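Tv2483 (PDB 6DET) binds L-arginine with high selectivity and, as a lipoprotein of the ABC-transporter solute-binding family, probably delivers it for uptake by the treponeme. Local coordinates at residues Ile40-Phe45 / Pro77-Ile82; Gln86-Leu91 / Lys110-Met115; Ile96-Ser101 / Phe221-Ala226. All blocks are in the same frame, centred on the assembly; numbering follows the deposited sequence.

Contact 1 of 3, residues Ile40-Phe45 / Pro77-Ile82. With ARG (arginine), chain B.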
# COMPACT_ATOMS: atom_id res chain seq x y z
N ILE A 40 1.92 -1.38 -14.29
CA ILE A 40 1.93 -1.17 -12.84
C ILE A 40 0.55 -1.62 -12.34
O ILE A 40 -0.45 -0.99 -12.66
CB ILE A 40 2.18 0.30 -12.47
CG1 ILE A 40 3.50 0.83 -13.08
CG2 ILE A 40 2.18 0.49 -10.95
CD1 ILE A 40 3.26 1.84 -14.18
N GLY A 41 0.49 -2.73 -11.62
CA GLY A 41 -0.77 -3.19 -11.05
C GLY A 41 -1.13 -2.37 -9.83
O GLY A 41 -0.29 -2.14 -8.95
N VAL A 42 -2.39 -1.95 -9.75
CA VAL A 42 -2.85 -1.12 -8.64
C VAL A 42 -4.24 -1.58 -8.24
O VAL A 42 -5.04 -2.03 -9.07
CB VAL A 42 -2.89 0.39 -9.00
CG1 VAL A 42 -1.48 0.95 -9.17
CG2 VAL A 42 -3.69 0.61 -10.28
N SER A 43 -4.52 -1.43 -6.94
CA SER A 43 -5.91 -1.33 -6.51
C SER A 43 -6.34 0.12 -6.72
O SER A 43 -5.73 1.04 -6.16
CB SER A 43 -6.04 -1.73 -5.04
OG SER A 43 -5.76 -3.11 -4.80
N ASP A 44 -7.39 0.34 -7.49
CA ASP A 44 -7.72 1.68 -7.94
C ASP A 44 -8.71 2.39 -7.01
O ASP A 44 -9.38 3.33 -7.44
CB ASP A 44 -8.28 1.63 -9.36
CG ASP A 44 -9.64 0.99 -9.42
OD1 ASP A 44 -10.08 0.39 -8.41
OD2 ASP A 44 -10.28 1.12 -10.47
N PHE A 45 -8.77 1.97 -5.74
CA PHE A 45 -9.61 2.59 -4.72
C PHE A 45 -8.82 3.01 -3.49
O PHE A 45 -9.43 3.31 -2.46
CB PHE A 45 -10.73 1.62 -4.30
CG PHE A 45 -10.24 0.23 -3.93
CD1 PHE A 45 -10.28 -0.81 -4.84
CD2 PHE A 45 -9.69 -0.01 -2.67
CE1 PHE A 45 -9.82 -2.09 -4.49
CE2 PHE A 45 -9.21 -1.28 -2.33
CZ PHE A 45 -9.27 -2.31 -3.23
N PRO A 77 3.76 4.29 -19.07
CA PRO A 77 3.23 3.65 -17.87
C PRO A 77 1.82 3.17 -18.12
O PRO A 77 1.01 3.92 -18.66
CB PRO A 77 3.25 4.79 -16.83
CG PRO A 77 3.00 6.01 -17.66
CD PRO A 77 3.71 5.77 -18.98
N ILE A 78 1.53 1.93 -17.74
CA ILE A 78 0.18 1.38 -17.86
C ILE A 78 -0.30 1.03 -16.46
O ILE A 78 0.22 0.10 -15.82
CB ILE A 78 0.12 0.16 -18.77
CG1 ILE A 78 0.53 0.53 -20.20
CG2 ILE A 78 -1.31 -0.45 -18.77
CD1 ILE A 78 0.78 -0.67 -21.06
N PHE A 79 -1.32 1.74 -15.97
CA PHE A 79 -1.81 1.50 -14.62
C PHE A 79 -2.96 0.53 -14.77
O PHE A 79 -3.98 0.86 -15.37
CB PHE A 79 -2.21 2.80 -13.94
CG PHE A 79 -1.03 3.70 -13.68
CD1 PHE A 79 -0.19 3.44 -12.62
CD2 PHE A 79 -0.74 4.77 -14.52
CE1 PHE A 79 0.93 4.24 -12.38
CE2 PHE A 79 0.38 5.57 -14.29
CZ PHE A 79 1.20 5.31 -13.21
N TYR A 80 -2.75 -0.70 -14.30
CA TYR A 80 -3.66 -1.80 -14.57
C TYR A 80 -4.39 -2.14 -13.29
O TYR A 80 -3.76 -2.61 -12.33
CB TYR A 80 -2.95 -3.04 -15.11
CG TYR A 80 -3.95 -4.11 -15.53
CD1 TYR A 80 -5.11 -3.76 -16.23
CD2 TYR A 80 -3.77 -5.45 -15.22
CE1 TYR A 80 -6.05 -4.71 -16.60
CE2 TYR A 80 -4.71 -6.41 -15.60
CZ TYR A 80 -5.84 -6.02 -16.29
OH TYR A 80 -6.79 -6.95 -16.67
N PRO A 81 -5.69 -1.91 -13.20
CA PRO A 81 -6.42 -2.29 -11.99
C PRO A 81 -6.46 -3.80 -11.82
O PRO A 81 -6.88 -4.53 -12.73
CB PRO A 81 -7.82 -1.72 -12.22
CG PRO A 81 -7.66 -0.67 -13.25
CD PRO A 81 -6.52 -1.10 -14.12
N ILE A 82 -6.05 -4.26 -10.65
CA ILE A 82 -6.01 -5.68 -10.32
C ILE A 82 -6.89 -5.98 -9.12
O ILE A 82 -7.28 -5.09 -8.35
CB ILE A 82 -4.59 -6.17 -10.03
CG1 ILE A 82 -3.96 -5.40 -8.85
CG2 ILE A 82 -3.71 -6.02 -11.30
CD1 ILE A 82 -2.68 -6.03 -8.31
N ARG B . -0.42 -2.39 2.62
CA ARG B . -1.43 -3.33 2.05
C ARG B . -0.71 -4.55 1.47
O ARG B . 0.50 -4.45 1.19
CB ARG B . -2.25 -2.66 0.95
CG ARG B . -3.16 -1.53 1.45
CD ARG B . -3.91 -0.81 0.33
NE ARG B . -4.84 -1.72 -0.32
CZ ARG B . -4.69 -2.22 -1.54
NH1 ARG B . -5.61 -3.08 -1.98
NH2 ARG B . -3.64 -1.90 -2.29
OXT ARG B . -1.34 -5.60 1.28
O HOH W 1 -7.83 -4.65 -5.67
O HOH W 2 -8.56 -2.19 -8.74
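I40 packs against F79 on the next strand: its CD1 methyl sits over one face of the phenyl ring, 4.2 Å from the F79 ring centroid, in a CH-pi contact. The two side chains run side by side in the same direction. CG1 of I40 lies beside its own backbone N (chi1 -56°), and this, with chi2 at 110°, lets the CD1 end reach back along the neighbouring strand as far as P77, where I40 CD1 lies 4.0 Å from P77 CB. V42, two residues on and on the same side of the sheet, brings CG1 to the edge of the F79 ring rather than to its face. I63, T67 and F66 of helix 61-73 close over this apolar layer. Strands 37-42 and 76-81, with helix 61-73 between them in the chain, thus form a beta-alpha-beta crossover, and their parallel register sets I40 beside F79, G41 beside Y80 and V42 beside P81. Four backbone bonds hold it, from I40 N to I78 O (2.7 Å) through to I82 N to V42 O (2.9 Å). I82 also lays CG1 against that acceptor, 3.5 Å from V42 O, while its CG2 lies over G41 CA at 4.1 Å. Beyond the paired region the chain at S43 turns into the arginine pocket. S43 OG accepts a bond from NH1 of the bound arginine at 2.8 Å, and one water joins the same OG to I82 O. A second water, accepting from D44 N, donates to I82 O as well, while the D44 carboxylate is held by a salt bridge to R52.

Contact 2 of 3, residues Gln86-Leu91 / Lys110-Met115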
# COMPACT_ATOMS: atom_id res chain seq x y z
N GLN A 86 -5.05 -11.48 -6.19
CA GLN A 86 -4.43 -12.13 -7.35
C GLN A 86 -3.06 -11.56 -7.69
O GLN A 86 -2.49 -11.95 -8.71
CB GLN A 86 -5.33 -11.97 -8.59
CG GLN A 86 -6.66 -12.72 -8.53
CD GLN A 86 -6.47 -14.18 -8.17
OE1 GLN A 86 -5.85 -14.93 -8.92
NE2 GLN A 86 -6.96 -14.57 -7.00
N LYS A 87 -2.54 -10.64 -6.87
CA LYS A 87 -1.40 -9.84 -7.30
C LYS A 87 -0.18 -10.71 -7.56
O LYS A 87 0.56 -10.45 -8.51
CB LYS A 87 -1.10 -8.74 -6.25
CG LYS A 87 -0.78 -9.20 -4.83
CD LYS A 87 -0.66 -8.00 -3.89
CE LYS A 87 -0.53 -8.48 -2.46
NZ LYS A 87 -1.81 -9.15 -2.01
N GLU A 88 0.04 -11.75 -6.76
CA GLU A 88 1.23 -12.58 -6.96
C GLU A 88 1.16 -13.35 -8.28
O GLU A 88 2.17 -13.45 -9.01
CB GLU A 88 1.38 -13.55 -5.79
CG GLU A 88 2.72 -14.25 -5.81
CD GLU A 88 2.92 -15.24 -4.68
OE1 GLU A 88 1.94 -15.56 -3.98
OE2 GLU A 88 4.07 -15.70 -4.51
N ILE A 89 0.00 -13.91 -8.58
CA ILE A 89 -0.18 -14.63 -9.84
C ILE A 89 -0.08 -13.69 -11.03
O ILE A 89 0.55 -14.01 -12.04
CB ILE A 89 -1.54 -15.37 -9.83
CG1 ILE A 89 -1.61 -16.37 -8.67
CG2 ILE A 89 -1.78 -16.06 -11.18
CD1 ILE A 89 -0.47 -17.37 -8.60
N LEU A 90 -0.71 -12.51 -10.95
CA LEU A 90 -0.68 -11.59 -12.09
C LEU A 90 0.75 -11.14 -12.38
O LEU A 90 1.14 -11.00 -13.55
CB LEU A 90 -1.57 -10.39 -11.82
CG LEU A 90 -3.07 -10.78 -11.72
CD1 LEU A 90 -3.84 -9.62 -11.10
CD2 LEU A 90 -3.58 -11.13 -13.06
N LEU A 91 1.52 -10.89 -11.32
CA LEU A 91 2.93 -10.52 -11.49
C LEU A 91 3.75 -11.68 -12.06
O LEU A 91 4.49 -11.51 -13.04
CB LEU A 91 3.47 -10.08 -10.13
CG LEU A 91 4.94 -9.64 -10.07
CD1 LEU A 91 5.13 -8.38 -10.89
CD2 LEU A 91 5.38 -9.43 -8.62
N LYS A 110 9.38 -11.13 1.39
CA LYS A 110 10.75 -11.17 0.88
C LYS A 110 11.06 -12.49 0.19
O LYS A 110 11.98 -12.54 -0.64
CB LYS A 110 11.78 -10.94 2.02
CG LYS A 110 11.77 -9.51 2.53
CD LYS A 110 12.77 -9.28 3.70
CE LYS A 110 12.75 -7.81 4.13
NZ LYS A 110 13.44 -7.54 5.44
N GLN A 111 10.35 -13.56 0.54
CA GLN A 111 10.52 -14.86 -0.10
C GLN A 111 9.69 -15.01 -1.36
O GLN A 111 9.77 -16.05 -2.02
CB GLN A 111 10.14 -15.99 0.86
CG GLN A 111 10.72 -15.89 2.25
CD GLN A 111 12.23 -15.85 2.25
OE1 GLN A 111 12.88 -16.44 1.39
NE2 GLN A 111 12.80 -15.14 3.22
N HIS A 112 8.87 -14.03 -1.71
CA HIS A 112 7.97 -14.15 -2.85
C HIS A 112 8.15 -13.06 -3.88
O HIS A 112 7.64 -13.19 -5.00
CB HIS A 112 6.50 -14.10 -2.40
CG HIS A 112 6.07 -15.26 -1.57
ND1 HIS A 112 5.15 -16.19 -2.01
CD2 HIS A 112 6.41 -15.64 -0.31
CE1 HIS A 112 4.96 -17.09 -1.07
NE2 HIS A 112 5.71 -16.78 -0.03
N TYR A 113 8.84 -11.98 -3.53
CA TYR A 113 8.96 -10.79 -4.37
C TYR A 113 10.34 -10.19 -4.22
O TYR A 113 10.98 -10.32 -3.16
CB TYR A 113 7.94 -9.70 -3.98
CG TYR A 113 6.48 -10.08 -3.98
CD1 TYR A 113 5.70 -9.90 -5.11
CD2 TYR A 113 5.85 -10.55 -2.82
CE1 TYR A 113 4.37 -10.20 -5.12
CE2 TYR A 113 4.51 -10.86 -2.82
CZ TYR A 113 3.77 -10.68 -3.97
OH TYR A 113 2.42 -10.97 -3.98
N ARG A 114 10.76 -9.49 -5.27
CA ARG A 114 11.90 -8.58 -5.21
C ARG A 114 11.33 -7.19 -4.97
O ARG A 114 10.51 -6.71 -5.75
CB ARG A 114 12.71 -8.60 -6.51
CG ARG A 114 13.92 -7.63 -6.50
CD ARG A 114 14.75 -7.73 -7.76
NE ARG A 114 15.37 -9.04 -7.90
CZ ARG A 114 16.58 -9.36 -7.45
NH1 ARG A 114 17.34 -8.45 -6.83
NH2 ARG A 114 17.03 -10.59 -7.63
N MET A 115 11.73 -6.55 -3.88
CA MET A 115 11.12 -5.28 -3.50
C MET A 115 12.15 -4.16 -3.61
O MET A 115 13.34 -4.36 -3.33
CB MET A 115 10.52 -5.38 -2.09
CG MET A 115 9.31 -6.35 -2.10
SD MET A 115 8.52 -6.73 -0.51
CE MET A 115 9.73 -7.83 0.16
O HOH W 3 6.30 -15.40 -5.90
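Y113 pushes its ring toward the helix 87-92, and its phenol end meets the first turn: OH lies 3.3 Å from E88 CB, and the K87 side chain, its CG 3.8 Å from Y113 OH, crosses the tyrosine at about a right angle. Farther back along the ring, L91 CD2 comes in at the edge, near the ring plane, 3.6 Å from Y113 CD1. Beside this packing runs a polar contact. H112 ND1 donates to E88 OE2 at 2.8 Å in a nearly straight bond (164°); the oxygen lies in the imidazole plane, whereas the N-H comes to its syn side from 31° out of the carboxylate plane. E88 reaches the histidine with CG anti to its backbone N (chi1 -169°) and the chain extended beyond. A water donates both to OE2, at 2.6 Å, and to H112 O, so E88 OE2 receives the ring N-H directly and is linked to the backbone carbonyl of H112 through the water. H112 NE2 has a weak hydrogen bond to E108 OE2. In the fold, the contact closes the segment leading into strand 114-115 against the short helix that follows strand 76-81. R114 pairs through its backbone with F223, holding the chain just after Y113 to strand 215-223. Around the tyrosine, F103 meets the ring edge-to-face and I99 and A222 pack on it from the sheet. K87 leads its amine away to the carbonyls of W84 and D150, with a cation-pi contact to W84.

Contact 3 of 3, residues Ile96-Ser101 / Phe221-Ala226. With ARG (arginine), chain B.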
# COMPACT_ATOMS: atom_id res chain seq x y z
N ILE A 96 1.19 -8.17 -15.12
CA ILE A 96 1.76 -6.91 -14.67
C ILE A 96 3.27 -7.09 -14.51
O ILE A 96 3.78 -8.21 -14.45
CB ILE A 96 1.14 -6.41 -13.37
CG1 ILE A 96 1.38 -7.42 -12.24
CG2 ILE A 96 -0.36 -6.23 -13.63
CD1 ILE A 96 0.66 -7.09 -10.86
N ASP A 97 3.97 -5.96 -14.39
CA ASP A 97 5.42 -5.95 -14.17
C ASP A 97 5.79 -5.60 -12.73
O ASP A 97 6.93 -5.89 -12.30
CB ASP A 97 6.09 -4.95 -15.12
CG ASP A 97 5.95 -5.36 -16.58
OD1 ASP A 97 6.13 -6.55 -16.89
OD2 ASP A 97 5.67 -4.48 -17.43
N CYS A 98 4.90 -4.97 -12.00
CA CYS A 98 5.18 -4.57 -10.63
C CYS A 98 3.85 -4.24 -9.96
O CYS A 98 2.80 -4.18 -10.61
CB CYS A 98 6.13 -3.38 -10.58
SG CYS A 98 5.50 -1.87 -11.31
N ILE A 99 3.91 -4.06 -8.63
CA ILE A 99 2.72 -3.84 -7.80
C ILE A 99 2.97 -2.60 -6.95
O ILE A 99 4.02 -2.49 -6.32
CB ILE A 99 2.42 -5.03 -6.88
CG1 ILE A 99 2.37 -6.35 -7.65
CG2 ILE A 99 1.07 -4.80 -6.17
CD1 ILE A 99 2.53 -7.57 -6.76
N ALA A 100 2.03 -1.66 -7.00
CA ALA A 100 2.07 -0.46 -6.16
C ALA A 100 0.78 -0.45 -5.33
O ALA A 100 0.33 -1.52 -4.89
CB ALA A 100 2.26 0.78 -7.04
N SER A 101 0.18 0.72 -5.07
CA SER A 101 -1.02 0.84 -4.23
C SER A 101 -0.74 0.58 -2.75
O SER A 101 -1.59 0.03 -2.04
CB SER A 101 -2.15 -0.08 -4.72
OG SER A 101 -2.54 0.39 -5.95
N PHE A 221 7.65 -1.02 -3.82
CA PHE A 221 7.05 -1.48 -5.07
C PHE A 221 7.60 -2.88 -5.33
O PHE A 221 8.82 -3.09 -5.21
CB PHE A 221 7.38 -0.54 -6.22
CG PHE A 221 7.00 0.87 -5.97
CD1 PHE A 221 5.70 1.20 -5.54
CD2 PHE A 221 7.92 1.88 -6.13
CE1 PHE A 221 5.39 2.52 -5.30
CE2 PHE A 221 7.58 3.20 -5.90
CZ PHE A 221 6.32 3.51 -5.48
N ALA A 222 6.71 -3.83 -5.60
CA ALA A 222 7.04 -5.25 -5.67
C ALA A 222 7.22 -5.71 -7.12
O ALA A 222 6.38 -5.40 -7.98
CB ALA A 222 5.95 -6.10 -5.01
N PHE A 223 8.27 -6.50 -7.36
CA PHE A 223 8.65 -6.98 -8.69
C PHE A 223 8.84 -8.49 -8.63
O PHE A 223 8.95 -9.08 -7.56
CB PHE A 223 9.94 -6.32 -9.17
CG PHE A 223 9.80 -4.87 -9.45
CD1 PHE A 223 9.76 -3.96 -8.39
CD2 PHE A 223 9.68 -4.39 -10.74
CE1 PHE A 223 9.62 -2.63 -8.62
CE2 PHE A 223 9.52 -3.04 -10.97
CZ PHE A 223 9.48 -2.16 -9.88
N ARG A 224 8.93 -9.11 -9.81
CA ARG A 224 9.22 -10.53 -9.85
C ARG A 224 10.60 -10.77 -9.26
O ARG A 224 11.50 -9.95 -9.40
CB ARG A 224 9.21 -11.05 -11.30
CG ARG A 224 7.81 -11.23 -11.88
CD ARG A 224 7.85 -11.62 -13.39
NE ARG A 224 8.23 -10.47 -14.19
CZ ARG A 224 7.38 -9.60 -14.72
NH1 ARG A 224 6.07 -9.75 -14.57
NH2 ARG A 224 7.85 -8.56 -15.40
N GLN A 225 10.76 -11.93 -8.63
CA GLN A 225 11.98 -12.23 -7.88
C GLN A 225 13.23 -12.11 -8.74
O GLN A 225 14.25 -11.56 -8.31
CB GLN A 225 11.89 -13.64 -7.28
CG GLN A 225 10.87 -13.74 -6.18
CD GLN A 225 10.55 -15.17 -5.82
OE1 GLN A 225 9.90 -15.90 -6.59
NE2 GLN A 225 11.01 -15.59 -4.66
N ALA A 226 13.18 -12.63 -9.96
CA ALA A 226 14.36 -12.69 -10.81
C ALA A 226 14.72 -11.35 -11.44
O ALA A 226 15.76 -11.26 -12.09
CB ALA A 226 14.12 -13.71 -11.91
N ARG B . -0.42 -2.39 2.62
CA ARG B . -1.43 -3.33 2.05
C ARG B . -0.71 -4.55 1.47
O ARG B . 0.50 -4.45 1.19
CB ARG B . -2.25 -2.66 0.95
CG ARG B . -3.16 -1.53 1.45
CD ARG B . -3.91 -0.81 0.33
NE ARG B . -4.84 -1.72 -0.32
CZ ARG B . -4.69 -2.22 -1.54
NH1 ARG B . -5.61 -3.08 -1.98
NH2 ARG B . -3.64 -1.90 -2.29
OXT ARG B . -1.34 -5.60 1.28
O HOH W 4 9.06 -7.58 -12.24
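I99 and A222 form an antiparallel hydrogen-bonded pair, with I99 N to A222 O at 2.9 Å and A222 N to I99 O at 3.1 Å, joining strand 98-104 to strand 215-223 in the mixed sheet of this family 3 solute-binding protein. On the side of that pair, I99 CD1 meets A222 CB, and Y113 packs against both residues. C98 and F223 share the other side: C98 CB stands over one face of the F223 ring, 3.6 Å from its centroid. The sulfur, set between the backbone N and the carbonyl carbon of C98 (chi1 64°), makes an oblique sulfur-aromatic contact with the same ring. A100 CB packs on F221 CD1 at 3.8 Å; Y119 stacks with that ring and F66 meets it edge-to-face. Past the strand ends, R224 folds its guanidinium back to the segment before C98. NH1 donates to I96 O at 2.8 Å, in a bent bond, and NH2 forms a salt bridge with D97 OD1 at 3.0 Å. The latter bond is straight (171°) and lies in the guanidinium plane, while the carboxylate is turned almost perpendicular to it. A water joins D97 O to R224 N. At the opposite end of its segment, S101 O accepts from NH2 of the bound arginine at 2.8 Å. With D227 and L91 O as further partners, R224 is gripped on all three nitrogens, which would fix its rotation and balance much of its charge.

The three contacts all reach the same mixed sheet, on which contacts 1 and 3 lead to the bound arginine. Their centres are about 11 Å apart and they are joined by strands 37-42 and 98-104, where G41 N lies 2.9 Å from C98 O. Each ends at the ligand guanidinium, contact 1 through S43 and contact 3 through S101, whose OG is itself bonded to S43 O. Contacts 2 and 3, with centres about 6 Å apart, alternate along the chain and meet where L91 CD1 packs 3.4 Å from D97 O. Contact 2 lies farther from contact 1, about 15 Å between centres, yet I82 packs on K87 and L90; the K87 side chain is about 5 Å from the ligand.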